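Local coordinates for major royal jelly protein 1 (Apis mellifera, PDB 5YYL) that is the most abundant protein of royal jelly, probably nourishes developing honeybee larvae, and binds sterol within a larger oligomer, at residues A[142-146]-A[182-186]. Residue numbers count along the deposited sequence, not the author numbering.
With NAG (2-acetamido-2-deoxy-beta-D-glucopyranose), chain E.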
loop_
_atom_site.group_PDB
_atom_site.type_symbol
_atom_site.label_atom_id
_atom_site.label_comp_id
_atom_site.label_asym_id
_atom_site.label_seq_id
_atom_site.Cartn_x
_atom_site.Cartn_y
_atom_site.Cartn_z
ATOM N N LEU A 142 25.021 -23.172 40.422
ATOM C CA LEU A 142 24.677 -22.952 41.810
ATOM C C LEU A 142 23.205 -23.254 42.059
ATOM O O LEU A 142 22.368 -23.103 41.165
ATOM C CB LEU A 142 25.007 -21.520 42.252
ATOM C CG LEU A 142 26.461 -21.257 42.645
ATOM C CD1 LEU A 142 27.478 -21.969 41.755
ATOM C CD2 LEU A 142 26.696 -19.758 42.631
ATOM N N VAL A 143 22.916 -23.699 43.284
ATOM C CA VAL A 143 21.560 -23.819 43.791
ATOM C C VAL A 143 21.467 -22.910 45.010
ATOM O O VAL A 143 22.423 -22.816 45.779
ATOM C CB VAL A 143 21.220 -25.276 44.146
ATOM C CG1 VAL A 143 19.798 -25.374 44.674
ATOM C CG2 VAL A 143 21.411 -26.179 42.933
ATOM N N ASN A 144 20.333 -22.220 45.164
ATOM C CA ASN A 144 20.173 -21.174 46.191
ATOM C C ASN A 144 21.266 -20.091 46.119
ATOM O O ASN A 144 21.577 -19.447 47.119
ATOM C CB ASN A 144 20.142 -21.771 47.612
ATOM C CG ASN A 144 19.136 -22.907 47.773
ATOM O OD1 ASN A 144 18.596 -23.420 46.800
ATOM N ND2 ASN A 144 18.921 -23.316 49.013
ATOM N N ASN A 145 21.827 -19.899 44.921
ATOM C CA ASN A 145 22.948 -18.974 44.660
ATOM C C ASN A 145 24.243 -19.246 45.467
ATOM O O ASN A 145 25.075 -18.339 45.615
ATOM C CB ASN A 145 22.468 -17.509 44.846
ATOM C CG ASN A 145 23.101 -16.531 43.854
ATOM O OD1 ASN A 145 23.257 -16.814 42.658
ATOM N ND2 ASN A 145 23.445 -15.356 44.355
ATOM N N THR A 146 24.418 -20.477 45.974
ATOM C CA THR A 146 25.570 -20.833 46.842
ATOM C C THR A 146 26.082 -22.271 46.625
ATOM O O THR A 146 27.229 -22.457 46.217
ATOM C CB THR A 146 25.263 -20.628 48.344
ATOM O OG1 THR A 146 24.060 -21.321 48.691
ATOM C CG2 THR A 146 25.095 -19.153 48.679
ATOM N N LYS A 182 36.269 -20.583 46.719
ATOM C CA LYS A 182 34.957 -19.974 46.514
ATOM C C LYS A 182 34.766 -19.576 45.051
ATOM O O LYS A 182 35.727 -19.305 44.338
ATOM C CB LYS A 182 34.797 -18.753 47.423
ATOM C CG LYS A 182 34.832 -19.072 48.915
ATOM N N GLY A 183 33.510 -19.588 44.608
ATOM C CA GLY A 183 33.159 -19.147 43.259
ATOM C C GLY A 183 31.681 -18.847 43.041
ATOM O O GLY A 183 30.799 -19.619 43.481
ATOM N N ARG A 184 31.411 -17.723 42.369
ATOM C CA ARG A 184 30.066 -17.406 41.867
ATOM C C ARG A 184 30.123 -16.580 40.583
ATOM O O ARG A 184 30.261 -15.364 40.630
ATOM C CB ARG A 184 29.233 -16.689 42.926
ATOM C CG ARG A 184 27.784 -16.488 42.497
ATOM C CD ARG A 184 26.838 -16.375 43.669
ATOM N NE ARG A 184 26.841 -15.048 44.283
ATOM C CZ ARG A 184 26.638 -14.796 45.579
ATOM N NH1 ARG A 184 26.432 -15.785 46.458
ATOM N NH2 ARG A 184 26.662 -13.529 45.999
ATOM N N LEU A 185 29.956 -17.262 39.451
ATOM C CA LEU A 185 30.021 -16.643 38.132
ATOM C C LEU A 185 28.753 -15.809 37.862
ATOM O O LEU A 185 27.673 -16.353 37.602
ATOM C CB LEU A 185 30.231 -17.742 37.075
ATOM C CG LEU A 185 31.412 -18.710 37.339
ATOM C CD1 LEU A 185 31.770 -19.539 36.122
ATOM C CD2 LEU A 185 32.655 -17.971 37.809
ATOM N N SER A 186 28.889 -14.491 37.942
ATOM C CA SER A 186 27.756 -13.553 38.060
ATOM C C SER A 186 27.638 -12.466 36.970
ATOM O O SER A 186 26.863 -11.528 37.132
ATOM C CB SER A 186 27.954 -12.821 39.383
ATOM O OG SER A 186 29.132 -11.973 39.329
HETATM C C1 NAG E . 18.029 -24.375 49.427
HETATM C C2 NAG E . 18.734 -25.691 49.798
HETATM C C3 NAG E . 17.718 -26.687 50.379
HETATM C C4 NAG E . 16.901 -26.119 51.541
HETATM C C5 NAG E . 16.328 -24.759 51.101
HETATM C C6 NAG E . 15.616 -23.950 52.182
HETATM C C7 NAG E . 20.623 -26.912 48.750
HETATM C C8 NAG E . 21.144 -27.566 47.502
HETATM N N2 NAG E . 19.402 -26.349 48.674
HETATM O O3 NAG E . 18.382 -27.874 50.826
HETATM O O4 NAG E . 15.889 -27.110 51.833
HETATM O O5 NAG E . 17.375 -23.913 50.611
HETATM O O6 NAG E . 16.460 -23.791 53.325
HETATM O O7 NAG E . 21.305 -26.907 49.760
#
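Two neighbouring blades of the beta-propeller meet here at the protein surface. Residues 142-146 belong to the loop between strands 134-139 and 153-158 of one blade. Residues 182-186 run from a loop into the start of strand 185-192 of the next blade. Gly183 makes a loose contact: its O lies 4.2 Å from Leu142 CD2. The aliphatic part of Arg184 packs on Leu142, with Arg184 CG 3.4 Å from Leu142 CD2. Further out, Arg184 NH1 donates a hydrogen bond to Asn145 O at 3.0 Å. Asn145 ND2 lies over one face of the guanidinium, 3.4 Å from Arg184 NE; both are donors, so this is contact only. Arg184 NE forms a salt bridge with Glu208. The backbone carbonyl of Asn145 sits in a near type I' turn closed by Thr146 N to Val143 O (3.1 Å). Asn144 carries the N-linked glycan, out of reach of residues 182-186. Leu185 and Ser186 then enter the strand. Arg184 thus joins the turn of one blade to an acid of its own.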